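Local structure of Cag pathogenicity island protein (Cag10) (Helicobacter pylori 26695, 6IQT) at residues Leu41-Ser46 with Ile159-Leu164; Gln56-Cys61 with Thr67-Met72; Ser33-Phe38 with Val131-Asp136. The protein is a VirB8 homologue of the Cag type IV secretion system, probably a membrane-associated component of its machinery, and binds copies of itself. One frame throughout, in Å; residues are numbered along the deposited sequence.

Contact 1 of 3, residues Leu41-Ser46 with Ile159-Leu164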
ATOM      1  N   LEU A  41       9.923  -2.055 -12.732  1.00 23.26           N
ATOM      2  CA  LEU A  41       9.700  -3.474 -12.991  1.00 26.60           C
ATOM      3  C   LEU A  41       8.332  -3.935 -12.488  1.00 33.44           C
ATOM      4  O   LEU A  41       7.657  -4.730 -13.151  1.00 29.86           O
ATOM      5  CB  LEU A  41      10.806  -4.308 -12.338  1.00 24.58           C
ATOM      6  CG  LEU A  41      12.222  -4.193 -12.923  1.00 23.82           C
ATOM      7  CD1 LEU A  41      13.181  -4.790 -11.909  1.00 24.52           C
ATOM      8  CD2 LEU A  41      12.316  -4.915 -14.263  1.00 27.20           C
ATOM      9  N   LEU A  42       7.916  -3.458 -11.312  1.00 27.02           N
ATOM     10  CA  LEU A  42       6.703  -3.949 -10.671  1.00 30.42           C
ATOM     11  C   LEU A  42       5.437  -3.337 -11.270  1.00 31.74           C
ATOM     12  O   LEU A  42       4.459  -4.054 -11.527  1.00 27.80           O
ATOM     13  CB  LEU A  42       6.763  -3.668  -9.170  1.00 28.06           C
ATOM     14  CG  LEU A  42       5.561  -4.151  -8.365  1.00 27.22           C
ATOM     15  CD1 LEU A  42       5.395  -5.675  -8.447  1.00 29.74           C
ATOM     16  CD2 LEU A  42       5.675  -3.702  -6.932  1.00 25.30           C
ATOM     17  N   PHE A  43       5.426  -2.016 -11.479  1.00 25.89           N
ATOM     18  CA  PHE A  43       4.227  -1.323 -11.931  1.00 24.08           C
ATOM     19  C   PHE A  43       4.181  -1.117 -13.440  1.00 30.90           C
ATOM     20  O   PHE A  43       3.107  -0.838 -13.983  1.00 34.14           O
ATOM     21  CB  PHE A  43       4.101   0.041 -11.233  1.00 25.60           C
ATOM     22  CG  PHE A  43       3.838  -0.057  -9.761  1.00 25.18           C
ATOM     23  CD1 PHE A  43       2.570  -0.340  -9.288  1.00 30.48           C
ATOM     24  CD2 PHE A  43       4.865   0.112  -8.849  1.00 23.51           C
ATOM     25  CE1 PHE A  43       2.329  -0.443  -7.931  1.00 33.46           C
ATOM     26  CE2 PHE A  43       4.626   0.014  -7.482  1.00 28.40           C
ATOM     27  CZ  PHE A  43       3.362  -0.267  -7.027  1.00 28.15           C
ATOM     28  N   GLY A  44       5.316  -1.246 -14.128  1.00 26.72           N
ATOM     29  CA  GLY A  44       5.353  -1.092 -15.564  1.00 31.91           C
ATOM     30  C   GLY A  44       5.052  -2.398 -16.268  1.00 26.70           C
ATOM     31  O   GLY A  44       4.936  -3.442 -15.626  1.00 28.20           O
ATOM     32  N   TYR A  45       4.933  -2.321 -17.595  1.00 30.78           N
ATOM     33  CA  TYR A  45       4.471  -3.470 -18.369  1.00 28.10           C
ATOM     34  C   TYR A  45       4.782  -3.281 -19.843  1.00 35.06           C
ATOM     35  O   TYR A  45       4.513  -2.219 -20.406  1.00 33.16           O
ATOM     36  CB  TYR A  45       2.957  -3.688 -18.191  1.00 32.57           C
ATOM     37  CG  TYR A  45       2.432  -4.889 -18.955  1.00 28.40           C
ATOM     38  CD1 TYR A  45       2.485  -6.154 -18.399  1.00 30.24           C
ATOM     39  CD2 TYR A  45       1.913  -4.753 -20.242  1.00 31.95           C
ATOM     40  CE1 TYR A  45       2.019  -7.260 -19.088  1.00 32.28           C
ATOM     41  CE2 TYR A  45       1.447  -5.863 -20.954  1.00 33.09           C
ATOM     42  CZ  TYR A  45       1.496  -7.110 -20.356  1.00 38.20           C
ATOM     43  OH  TYR A  45       1.028  -8.229 -21.018  1.00 38.39           O
ATOM     44  N   SER A  46       5.332  -4.321 -20.462  1.00 32.21           N
ATOM     45  CA  SER A  46       5.491  -4.412 -21.905  1.00 31.89           C
ATOM     46  C   SER A  46       5.230  -5.857 -22.301  1.00 35.11           C
ATOM     47  O   SER A  46       5.666  -6.775 -21.607  1.00 36.04           O
ATOM     48  CB  SER A  46       6.895  -3.988 -22.352  1.00 35.39           C
ATOM     49  OG  SER A  46       7.078  -4.237 -23.738  1.00 49.93           O
ATOM     50  N   ILE A 159       5.289  -3.951   0.775  1.00 22.24           N
ATOM     51  CA  ILE A 159       4.820  -2.780   0.050  1.00 25.51           C
ATOM     52  C   ILE A 159       3.392  -2.497   0.494  1.00 36.54           C
ATOM     53  O   ILE A 159       2.639  -3.408   0.855  1.00 35.00           O
ATOM     54  CB  ILE A 159       4.914  -2.978  -1.484  1.00 24.84           C
ATOM     55  CG1 ILE A 159       4.748  -1.649  -2.223  1.00 28.07           C
ATOM     56  CG2 ILE A 159       3.878  -3.988  -1.988  1.00 32.20           C
ATOM     57  CD1 ILE A 159       4.978  -1.772  -3.740  1.00 33.96           C
ATOM     58  N   GLN A 160       3.027  -1.222   0.485  1.00 25.22           N
ATOM     59  CA  GLN A 160       1.654  -0.797   0.756  1.00 26.21           C
ATOM     60  C   GLN A 160       1.330   0.288  -0.256  1.00 32.38           C
ATOM     61  O   GLN A 160       2.188   1.122  -0.563  1.00 30.07           O
ATOM     62  CB  GLN A 160       1.479  -0.275   2.192  1.00 33.26           C
ATOM     63  CG  GLN A 160       1.658  -1.344   3.289  1.00 43.68           C
ATOM     64  CD  GLN A 160       0.680  -2.526   3.152  1.00 54.34           C
ATOM     65  OE1 GLN A 160      -0.504  -2.342   2.846  1.00 56.74           O
ATOM     66  NE2 GLN A 160       1.180  -3.744   3.382  1.00 49.33           N
ATOM     67  N   ILE A 161       0.112   0.264  -0.793  1.00 26.62           N
ATOM     68  CA  ILE A 161      -0.260   1.096  -1.932  1.00 30.78           C
ATOM     69  C   ILE A 161      -1.582   1.792  -1.641  1.00 35.60           C
ATOM     70  O   ILE A 161      -2.519   1.163  -1.134  1.00 32.44           O
ATOM     71  CB  ILE A 161      -0.369   0.251  -3.215  1.00 34.41           C
ATOM     72  CG1 ILE A 161       0.993  -0.343  -3.572  1.00 39.29           C
ATOM     73  CG2 ILE A 161      -0.901   1.088  -4.368  1.00 45.52           C
ATOM     74  CD1 ILE A 161       0.894  -1.555  -4.454  1.00 42.43           C
ATOM     75  N   THR A 162      -1.659   3.086  -1.971  1.00 33.33           N
ATOM     76  CA  THR A 162      -2.895   3.864  -1.892  1.00 35.75           C
ATOM     77  C   THR A 162      -3.199   4.458  -3.261  1.00 32.40           C
ATOM     78  O   THR A 162      -2.447   5.313  -3.751  1.00 29.62           O
ATOM     79  CB  THR A 162      -2.797   5.005  -0.870  1.00 40.08           C
ATOM     80  OG1 THR A 162      -2.324   4.514   0.386  1.00 37.00           O
ATOM     81  CG2 THR A 162      -4.168   5.665  -0.673  1.00 45.06           C
ATOM     82  N   ASP A 163      -4.311   4.045  -3.860  1.00 33.76           N
ATOM     83  CA  ASP A 163      -4.716   4.639  -5.129  1.00 35.09           C
ATOM     84  C   ASP A 163      -5.213   6.055  -4.894  1.00 38.59           C
ATOM     85  O   ASP A 163      -5.877   6.339  -3.896  1.00 38.49           O
ATOM     86  CB  ASP A 163      -5.789   3.784  -5.798  1.00 38.86           C
ATOM     87  CG  ASP A 163      -5.232   2.463  -6.302  1.00 48.71           C
ATOM     88  OD1 ASP A 163      -4.025   2.409  -6.618  1.00 54.39           O
ATOM     89  OD2 ASP A 163      -5.988   1.481  -6.386  1.00 56.13           O
ATOM     90  N   LEU A 164      -4.861   6.964  -5.797  1.00 39.72           N
ATOM     91  CA  LEU A 164      -5.140   8.372  -5.555  1.00 44.67           C
ATOM     92  C   LEU A 164      -6.363   8.892  -6.302  1.00 60.04           C
ATOM     93  O   LEU A 164      -6.668  10.085  -6.205  1.00 66.72           O
ATOM     94  CB  LEU A 164      -3.909   9.212  -5.885  1.00 41.70           C
ATOM     95  CG  LEU A 164      -2.824   8.993  -4.825  1.00 45.14           C
ATOM     96  CD1 LEU A 164      -1.637   9.923  -5.035  1.00 40.42           C
ATOM     97  CD2 LEU A 164      -3.408   9.146  -3.424  1.00 48.19           C
TER

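Contact 2 of 3, residues Gln56-Cys61 with Thr67-Met72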
ATOM      1  N   GLN A  56      14.014 -10.267 -13.336  1.00 28.79           N
ATOM      2  CA  GLN A  56      14.659  -9.110 -12.711  1.00 24.98           C
ATOM      3  C   GLN A  56      13.913  -8.682 -11.453  1.00 24.85           C
ATOM      4  O   GLN A  56      14.527  -8.451 -10.405  1.00 22.33           O
ATOM      5  CB  GLN A  56      14.754  -7.967 -13.714  1.00 23.10           C
ATOM      6  CG  GLN A  56      15.861  -8.186 -14.764  1.00 30.81           C
ATOM      7  CD  GLN A  56      16.207  -6.901 -15.508  1.00 33.18           C
ATOM      8  OE1 GLN A  56      16.012  -5.803 -14.986  1.00 34.00           O
ATOM      9  NE2 GLN A  56      16.704  -7.034 -16.732  1.00 38.87           N
ATOM     10  N   LEU A  57      12.581  -8.606 -11.529  1.00 21.92           N
ATOM     11  CA  LEU A  57      11.776  -8.235 -10.367  1.00 24.18           C
ATOM     12  C   LEU A  57      12.061  -9.132  -9.160  1.00 29.12           C
ATOM     13  O   LEU A  57      12.258  -8.646  -8.037  1.00 25.63           O
ATOM     14  CB  LEU A  57      10.293  -8.294 -10.746  1.00 24.98           C
ATOM     15  CG  LEU A  57       9.286  -8.061  -9.623  1.00 31.50           C
ATOM     16  CD1 LEU A  57       9.538  -6.718  -8.968  1.00 29.82           C
ATOM     17  CD2 LEU A  57       7.856  -8.124 -10.168  1.00 29.52           C
HETATM   18  N   MSE A  58      12.077 -10.446  -9.375  1.00 28.14           N
HETATM   19  CA  MSE A  58      12.382 -11.441  -8.354  1.00 26.81           C
HETATM   20  C   MSE A  58      13.701 -11.126  -7.609  1.00 28.70           C
HETATM   21  O   MSE A  58      13.818 -11.306  -6.391  1.00 26.72           O
HETATM   22  CB  MSE A  58      12.472 -12.812  -9.025  1.00 34.99           C
HETATM   23  CG  MSE A  58      11.137 -13.366  -9.459  1.00 38.61           C
HETATM   24 SE   MSE A  58       9.876 -13.342  -7.959  0.36 33.08          SE
HETATM   25  CE  MSE A  58       8.690 -11.939  -8.583  1.00 32.58           C
ATOM     26  N   GLN A  59      14.684 -10.622  -8.362  1.00 25.57           N
ATOM     27  CA  GLN A  59      16.004 -10.287  -7.815  1.00 27.17           C
ATOM     28  C   GLN A  59      15.967  -9.117  -6.833  1.00 25.43           C
ATOM     29  O   GLN A  59      16.879  -8.984  -6.005  1.00 27.30           O
ATOM     30  CB  GLN A  59      16.959  -9.937  -8.956  1.00 29.91           C
ATOM     31  CG  GLN A  59      17.467 -11.126  -9.702  1.00 42.28           C
ATOM     32  CD  GLN A  59      18.730 -11.640  -9.080  1.00 60.86           C
ATOM     33  OE1 GLN A  59      19.831 -11.228  -9.456  1.00 64.85           O
ATOM     34  NE2 GLN A  59      18.588 -12.517  -8.092  1.00 66.53           N
ATOM     35  N   TYR A  60      14.950  -8.271  -6.916  1.00 23.98           N
ATOM     36  CA  TYR A  60      14.793  -7.143  -6.008  1.00 22.98           C
ATOM     37  C   TYR A  60      13.922  -7.447  -4.800  1.00 27.70           C
ATOM     38  O   TYR A  60      13.646  -6.531  -4.018  1.00 26.01           O
ATOM     39  CB  TYR A  60      14.195  -5.947  -6.760  1.00 21.88           C
ATOM     40  CG  TYR A  60      15.228  -5.219  -7.545  1.00 28.61           C
ATOM     41  CD1 TYR A  60      15.988  -4.225  -6.950  1.00 27.31           C
ATOM     42  CD2 TYR A  60      15.487  -5.554  -8.874  1.00 30.27           C
ATOM     43  CE1 TYR A  60      16.960  -3.558  -7.661  1.00 30.70           C
ATOM     44  CE2 TYR A  60      16.458  -4.893  -9.594  1.00 37.36           C
ATOM     45  CZ  TYR A  60      17.197  -3.898  -8.978  1.00 42.88           C
ATOM     46  OH  TYR A  60      18.170  -3.228  -9.681  1.00 48.43           O
ATOM     47  N   CYS A  61      13.464  -8.688  -4.634  1.00 24.93           N
ATOM     48  CA  CYS A  61      12.521  -9.048  -3.577  1.00 25.30           C
ATOM     49  C   CYS A  61      13.154 -10.039  -2.610  1.00 31.20           C
ATOM     50  O   CYS A  61      13.757 -11.032  -3.034  1.00 30.36           O
ATOM     51  CB  CYS A  61      11.247  -9.667  -4.173  1.00 25.58           C
ATOM     52  SG  CYS A  61      10.305  -8.618  -5.298  1.00 28.78           S
ATOM     53  N   THR A  67       6.282 -13.848  -3.560  1.00 27.07           N
ATOM     54  CA  THR A  67       4.942 -14.268  -3.948  1.00 29.89           C
ATOM     55  C   THR A  67       4.034 -13.076  -4.197  1.00 29.26           C
ATOM     56  O   THR A  67       3.294 -13.042  -5.187  1.00 31.66           O
ATOM     57  CB  THR A  67       4.369 -15.175  -2.867  1.00 34.79           C
ATOM     58  OG1 THR A  67       5.054 -16.434  -2.930  1.00 35.53           O
ATOM     59  CG2 THR A  67       2.906 -15.386  -3.084  1.00 36.49           C
ATOM     60  N   GLN A  68       4.079 -12.076  -3.319  1.00 31.18           N
ATOM     61  CA  GLN A  68       3.239 -10.903  -3.526  1.00 24.60           C
ATOM     62  C   GLN A  68       3.659 -10.121  -4.771  1.00 28.54           C
ATOM     63  O   GLN A  68       2.806  -9.630  -5.525  1.00 30.22           O
ATOM     64  CB  GLN A  68       3.280 -10.028  -2.270  1.00 27.58           C
ATOM     65  CG  GLN A  68       2.511  -8.731  -2.388  1.00 34.04           C
ATOM     66  CD  GLN A  68       1.025  -8.943  -2.553  1.00 38.64           C
ATOM     67  OE1 GLN A  68       0.499 -10.034  -2.304  1.00 33.00           O
ATOM     68  NE2 GLN A  68       0.337  -7.905  -2.989  1.00 42.37           N
ATOM     69  N   ALA A  69       4.966  -9.991  -5.013  1.00 29.10           N
ATOM     70  CA  ALA A  69       5.419  -9.377  -6.256  1.00 31.16           C
ATOM     71  C   ALA A  69       4.882 -10.131  -7.469  1.00 25.44           C
ATOM     72  O   ALA A  69       4.450  -9.518  -8.454  1.00 27.89           O
ATOM     73  CB  ALA A  69       6.950  -9.322  -6.290  1.00 31.87           C
HETATM   74  N   MSE A  70       4.877 -11.454  -7.406  1.00 25.18           N
HETATM   75  CA  MSE A  70       4.368 -12.255  -8.519  1.00 28.49           C
HETATM   76  C   MSE A  70       2.848 -12.055  -8.724  1.00 23.41           C
HETATM   77  O   MSE A  70       2.370 -12.009  -9.865  1.00 30.60           O
HETATM   78  CB  MSE A  70       4.686 -13.743  -8.297  1.00 31.26           C
HETATM   79  CG  MSE A  70       4.377 -14.598  -9.516  1.00 44.30           C
HETATM   80 SE   MSE A  70       5.499 -14.078 -11.034  0.31 42.02          SE
HETATM   81  CE  MSE A  70       6.071 -15.808 -11.630  1.00 52.62           C
ATOM     82  N   ARG A  71       2.096 -11.908  -7.630  1.00 28.06           N
ATOM     83  CA  ARG A  71       0.662 -11.645  -7.768  1.00 32.77           C
ATOM     84  C   ARG A  71       0.410 -10.316  -8.470  1.00 31.86           C
ATOM     85  O   ARG A  71      -0.516 -10.196  -9.286  1.00 26.74           O
ATOM     86  CB  ARG A  71      -0.023 -11.662  -6.404  1.00 34.13           C
ATOM     87  CG  ARG A  71      -0.149 -13.043  -5.798  1.00 42.69           C
ATOM     88  CD  ARG A  71      -0.889 -12.991  -4.455  1.00 42.51           C
ATOM     89  NE  ARG A  71      -1.163 -14.330  -3.944  1.00 43.36           N
ATOM     90  CZ  ARG A  71      -2.253 -15.033  -4.236  1.00 35.47           C
ATOM     91  NH1 ARG A  71      -3.186 -14.519  -5.023  1.00 35.34           N
ATOM     92  NH2 ARG A  71      -2.413 -16.255  -3.734  1.00 34.35           N
HETATM   93  N   MSE A  72       1.227  -9.304  -8.184  1.00 24.39           N
HETATM   94  CA  MSE A  72       1.039  -8.016  -8.834  1.00 25.49           C
HETATM   95  C   MSE A  72       1.460  -8.051 -10.293  1.00 29.11           C
HETATM   96  O   MSE A  72       0.836  -7.420 -11.153  1.00 30.74           O
HETATM   97  CB  MSE A  72       1.818  -6.937  -8.079  1.00 30.77           C
HETATM   98  CG  MSE A  72       1.396  -6.840  -6.634  1.00 34.74           C
HETATM   99 SE   MSE A  72       2.406  -5.505  -5.687  0.39 32.88          SE
HETATM  100  CE  MSE A  72       2.002  -4.025  -6.853  1.00 33.59           C
TER

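Contact 3 of 3, residues Ser33-Phe38 with Val131-Asp136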
ATOM      1  N   SER A  33      18.103   4.714  -6.706  1.00 23.60           N
ATOM      2  CA  SER A  33      18.207   4.053  -8.012  1.00 25.67           C
ATOM      3  C   SER A  33      17.558   2.674  -7.995  1.00 22.11           C
ATOM      4  O   SER A  33      16.869   2.285  -8.951  1.00 20.94           O
ATOM      5  CB  SER A  33      19.679   3.921  -8.428  1.00 25.94           C
ATOM      6  OG  SER A  33      20.281   5.195  -8.565  1.00 41.06           O
ATOM      7  N   ALA A  34      17.827   1.890  -6.949  1.00 20.41           N
ATOM      8  CA  ALA A  34      17.219   0.565  -6.846  1.00 23.14           C
ATOM      9  C   ALA A  34      15.702   0.666  -6.758  1.00 26.56           C
ATOM     10  O   ALA A  34      14.971  -0.109  -7.398  1.00 21.74           O
ATOM     11  CB  ALA A  34      17.787  -0.174  -5.621  1.00 19.41           C
ATOM     12  N   THR A  35      15.211   1.634  -5.984  1.00 24.08           N
ATOM     13  CA  THR A  35      13.775   1.793  -5.812  1.00 22.96           C
ATOM     14  C   THR A  35      13.108   2.177  -7.127  1.00 19.90           C
ATOM     15  O   THR A  35      12.034   1.668  -7.453  1.00 22.67           O
ATOM     16  CB  THR A  35      13.485   2.835  -4.725  1.00 21.22           C
ATOM     17  OG1 THR A  35      14.074   2.397  -3.494  1.00 23.24           O
ATOM     18  CG2 THR A  35      11.984   2.975  -4.498  1.00 25.11           C
ATOM     19  N   SER A  36      13.747   3.052  -7.904  1.00 20.03           N
ATOM     20  CA  SER A  36      13.190   3.446  -9.190  1.00 26.53           C
ATOM     21  C   SER A  36      13.132   2.262 -10.151  1.00 25.37           C
ATOM     22  O   SER A  36      12.138   2.080 -10.871  1.00 22.73           O
ATOM     23  CB  SER A  36      14.021   4.591  -9.769  1.00 27.57           C
ATOM     24  OG  SER A  36      13.561   4.920 -11.056  1.00 40.61           O
ATOM     25  N   LYS A  37      14.186   1.445 -10.172  1.00 21.22           N
ATOM     26  CA  LYS A  37      14.185   0.256 -11.020  1.00 23.15           C
ATOM     27  C   LYS A  37      13.100  -0.726 -10.583  1.00 23.80           C
ATOM     28  O   LYS A  37      12.386  -1.295 -11.419  1.00 22.39           O
ATOM     29  CB  LYS A  37      15.564  -0.403 -10.981  1.00 20.94           C
ATOM     30  CG  LYS A  37      15.782  -1.505 -12.055  1.00 27.86           C
ATOM     31  CD  LYS A  37      15.207  -1.067 -13.401  1.00 39.87           C
ATOM     32  CE  LYS A  37      15.755  -1.906 -14.560  1.00 50.36           C
ATOM     33  NZ  LYS A  37      15.243  -1.434 -15.878  1.00 48.35           N
ATOM     34  N   PHE A  38      12.949  -0.914  -9.272  1.00 24.09           N
ATOM     35  CA  PHE A  38      11.926  -1.798  -8.727  1.00 25.00           C
ATOM     36  C   PHE A  38      10.528  -1.328  -9.100  1.00 22.15           C
ATOM     37  O   PHE A  38       9.681  -2.130  -9.516  1.00 22.92           O
ATOM     38  CB  PHE A  38      12.089  -1.872  -7.203  1.00 20.10           C
ATOM     39  CG  PHE A  38      10.995  -2.625  -6.499  1.00 24.34           C
ATOM     40  CD1 PHE A  38      11.015  -4.012  -6.436  1.00 27.51           C
ATOM     41  CD2 PHE A  38       9.953  -1.945  -5.879  1.00 27.05           C
ATOM     42  CE1 PHE A  38      10.017  -4.717  -5.768  1.00 30.66           C
ATOM     43  CE2 PHE A  38       8.941  -2.644  -5.219  1.00 29.14           C
ATOM     44  CZ  PHE A  38       8.979  -4.036  -5.162  1.00 26.13           C
ATOM     45  N   VAL A 131       2.943   5.095  -2.557  1.00 26.53           N
ATOM     46  CA  VAL A 131       3.576   3.798  -2.384  1.00 24.20           C
ATOM     47  C   VAL A 131       4.484   3.879  -1.173  1.00 25.69           C
ATOM     48  O   VAL A 131       5.208   4.866  -1.002  1.00 26.01           O
ATOM     49  CB  VAL A 131       4.395   3.386  -3.637  1.00 27.14           C
ATOM     50  CG1 VAL A 131       5.234   2.130  -3.368  1.00 29.48           C
ATOM     51  CG2 VAL A 131       3.489   3.216  -4.856  1.00 31.35           C
ATOM     52  N   THR A 132       4.474   2.818  -0.374  1.00 25.99           N
ATOM     53  CA  THR A 132       5.384   2.615   0.747  1.00 24.31           C
ATOM     54  C   THR A 132       6.132   1.307   0.533  1.00 23.63           C
ATOM     55  O   THR A 132       5.506   0.263   0.334  1.00 26.14           O
ATOM     56  CB  THR A 132       4.600   2.531   2.063  1.00 35.99           C
ATOM     57  OG1 THR A 132       3.787   3.696   2.224  1.00 37.62           O
ATOM     58  CG2 THR A 132       5.536   2.367   3.244  1.00 29.16           C
ATOM     59  N   ILE A 133       7.458   1.331   0.593  1.00 22.04           N
ATOM     60  CA  ILE A 133       8.176   0.062   0.528  1.00 23.74           C
ATOM     61  C   ILE A 133       9.075  -0.061   1.752  1.00 23.91           C
ATOM     62  O   ILE A 133       9.569   0.927   2.305  1.00 22.66           O
ATOM     63  CB  ILE A 133       9.006  -0.147  -0.768  1.00 34.56           C
ATOM     64  CG1 ILE A 133      10.256   0.713  -0.771  1.00 39.96           C
ATOM     65  CG2 ILE A 133       8.176   0.029  -2.066  1.00 32.99           C
ATOM     66  CD1 ILE A 133      11.412   0.046  -1.483  1.00 49.19           C
ATOM     67  N   TYR A 134       9.297  -1.302   2.165  1.00 19.83           N
ATOM     68  CA  TYR A 134      10.206  -1.622   3.255  1.00 22.75           C
ATOM     69  C   TYR A 134      11.360  -2.422   2.675  1.00 21.27           C
ATOM     70  O   TYR A 134      11.133  -3.392   1.946  1.00 23.65           O
ATOM     71  CB  TYR A 134       9.480  -2.420   4.340  1.00 24.84           C
ATOM     72  CG  TYR A 134       8.320  -1.675   4.970  1.00 25.56           C
ATOM     73  CD1 TYR A 134       7.084  -1.594   4.345  1.00 22.71           C
ATOM     74  CD2 TYR A 134       8.470  -1.044   6.193  1.00 23.35           C
ATOM     75  CE1 TYR A 134       6.013  -0.896   4.943  1.00 24.87           C
ATOM     76  CE2 TYR A 134       7.434  -0.347   6.775  1.00 27.39           C
ATOM     77  CZ  TYR A 134       6.208  -0.281   6.157  1.00 30.41           C
ATOM     78  OH  TYR A 134       5.180   0.413   6.771  1.00 29.29           O
ATOM     79  N   TYR A 135      12.597  -2.030   2.992  1.00 21.58           N
ATOM     80  CA  TYR A 135      13.742  -2.681   2.371  1.00 22.63           C
ATOM     81  C   TYR A 135      14.859  -2.907   3.386  1.00 22.47           C
ATOM     82  O   TYR A 135      14.922  -2.275   4.444  1.00 23.69           O
ATOM     83  CB  TYR A 135      14.295  -1.872   1.167  1.00 20.63           C
ATOM     84  CG  TYR A 135      15.111  -0.676   1.592  1.00 20.70           C
ATOM     85  CD1 TYR A 135      14.506   0.551   1.798  1.00 19.99           C
ATOM     86  CD2 TYR A 135      16.493  -0.784   1.812  1.00 24.86           C
ATOM     87  CE1 TYR A 135      15.242   1.664   2.209  1.00 22.57           C
ATOM     88  CE2 TYR A 135      17.233   0.316   2.240  1.00 24.62           C
ATOM     89  CZ  TYR A 135      16.604   1.529   2.445  1.00 24.25           C
ATOM     90  OH  TYR A 135      17.337   2.623   2.855  1.00 23.88           O
ATOM     91  N   ASP A 136      15.751  -3.820   3.018  1.00 23.30           N
ATOM     92  CA  ASP A 136      17.048  -3.953   3.669  1.00 23.69           C
ATOM     93  C   ASP A 136      18.023  -4.466   2.621  1.00 25.85           C
ATOM     94  O   ASP A 136      17.624  -4.847   1.518  1.00 28.67           O
ATOM     95  CB  ASP A 136      16.964  -4.872   4.892  1.00 29.91           C
ATOM     96  CG  ASP A 136      18.161  -4.727   5.838  1.00 41.52           C
ATOM     97  OD1 ASP A 136      19.069  -3.898   5.590  1.00 39.64           O
ATOM     98  OD2 ASP A 136      18.173  -5.451   6.851  1.00 46.57           O
TER

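Contact 1 of 3, residues Leu41-Ser46 with Ile159-Leu164
Leu-42 and Phe-43 meet Ile-159 and Ile-161 with no hydrogen bond across the contact, and the methyl on which both helix residues converge is Ile-159 CD1. Leu-42 comes at it tip to tip, its CD2 lying 3.8 Å from Ile-159 CD1. Ring atom CZ of Phe-43 closes in on the same methyl, 4.0 Å from Ile-159 CD1, at a slant that is neither squarely over the face nor at the edge. Ile-159 can reach this far because its side chain is fully extended: CG1 sits opposite the backbone N (chi1 -166°) and CD1 continues straight on (chi2 174°). Two residues further along the strand, Ile-161 takes a different chi1, with CG1 opposite the carbonyl carbon (-64°), and delivers CD1 to the rim of the ring, in its plane, with Phe-43 CZ 3.8 Å from Ile-161 CD1. The ring also has Leu-42 CG of its own helix 4.3 Å above one face, displaced toward the rim, which probably helps limit its rotation. The backbones stay well apart, the CA atoms of Leu-42 and Ile-159 being 10.9 Å from each other, so the segments meet through side chains. This is the last turn of helix 30-43, after which Gly-44 leaves helical geometry, lying against strand 154-163, an outermost strand of the sheet within this chain. Met-72 of helix 66-80 packs on Leu-42, Phe-43 and Ile-161, while Ile-111 and Ile-113 of strand 105-117 pack on Phe-43 and Val-131 of strand 125-137 packs on Ile-159.

Contact 2 of 3, residues Gln56-Cys61 with Thr67-Met72
The methyl of Ala-69 is met by three side chains, Leu-57, Met-58 and Cys-61. Consistent with the small side chain of the alanine, Met-58 CA and Ala-69 CA are 7.6 Å apart. Among the carbon-carbon contacts, Leu-57 supplies one through its CD2 branch, 4.2 Å from Ala-69 CB and resting near that residue's carbonyl oxygen as well. Met-58, a selenomethionine, adds two more. Its first bond does not aim at the neighbouring helix, but the chain curls at chi2 (-52°) and chi3 (110°) and brings the terminal CE to 3.9 Å from Ala-69 CB. The same CE lies over the backbone at 4.0 Å from Met-70 N, close to the CB of Met-70, itself a selenomethionine. These are consecutive helices, 50-59 and 66-80, joined by a short loop, and they belong to the helical layer that lies on the sheet in the NTF2-like fold of VirB8 domains. The sulfur contact is the shortest: Cys-61 SG stands 3.6 Å from Ala-69 CB, directed there from the loop that follows helix 50-59. Backbone hydrogen bonds put Cys-61 in place, for the chain closes on itself three residues back, Tyr-60 N to Leu-57 O at 2.9 Å and Cys-61 N to Met-58 O at 3.2 Å. Met-58 O is also hydrogen-bonded by Gln-66 NE2, which links Met-58 to the start of helix 66-80. On the outer side of helix 66-80, Arg-71 NH2 bonds to the carbonyl oxygens of Thr-119 and Glu-121 of the second subunit, and Met-70 packs on Met-120 of that subunit.

Contact 3 of 3, residues Ser33-Phe38 with Val131-Asp136
Thr-35 and Phe-38, one helical turn apart, both face Ile-133, the strand residue they share. Along the strand, Val-131 comes first: it turns to the helical side but packs further along the helix, on Phe-43, and its backbone pairs with that of Phe-109. Thr-132 points to the other side of the sheet. Ile-133 then takes the central place, its CA 8.6 Å from Thr-35 CA. Its CG1 is close to both N and C of its own backbone (chi1 74°), and this rotamer splits the two branches between the two helix residues. CD1 belongs to Thr-35: the two side chains lie alongside and run antiparallel, with Ile-133 CD1 4.1 Å from Thr-35 OG1. CG2 goes to the ring, where Phe-38 CE2 lies 4.2 Å from Ile-133 CG2 in an oblique approach. Tyr-134 again lies on the far side, where its OH is hydrogen-bonded to Asp-52 OD2 of the second subunit. Tyr-135 returns toward the helix without touching these turns; it packs on Val-31 and stacks on Phe-154. The one polar group at the interface, the Thr-35 hydroxyl, is hydrogen-bonded to Val-31 O in the preceding turn of its own helix. Its polarity is therefore met within the helix, and toward the strand the threonine can behave much like an aliphatic residue. With 117 Å² buried and no hydrogen bond across it, the contact is held by dispersive and hydrophobic attraction, set by shape and carrying no directional bond.

In the fold
The three contacts form a triangle, their centres 11 to 12 Å apart. Contacts 1 and 3 share helix 30-43 and meet adjacent antiparallel strands, 154-163 and 125-137, whose backbones pair between Gln-160 and Thr-132. Contact 2 joins the two following helices, and both of its segments lie, in sequence, between the halves of the other two contacts. Those two interleave: 33-38, 41-46, then 131-136, 159-164. Met-72 CE bridges contacts 1 and 2, 3.7 Å from Leu-42 CD2, and Leu-57 CD1 reaches Phe-38 CE1 at 3.8 Å. Contacts 1 and 3 thus join helix 30-43 to the sheet, contact 2 joins the layer's other two helices, and several residues of these segments meet the second subunit.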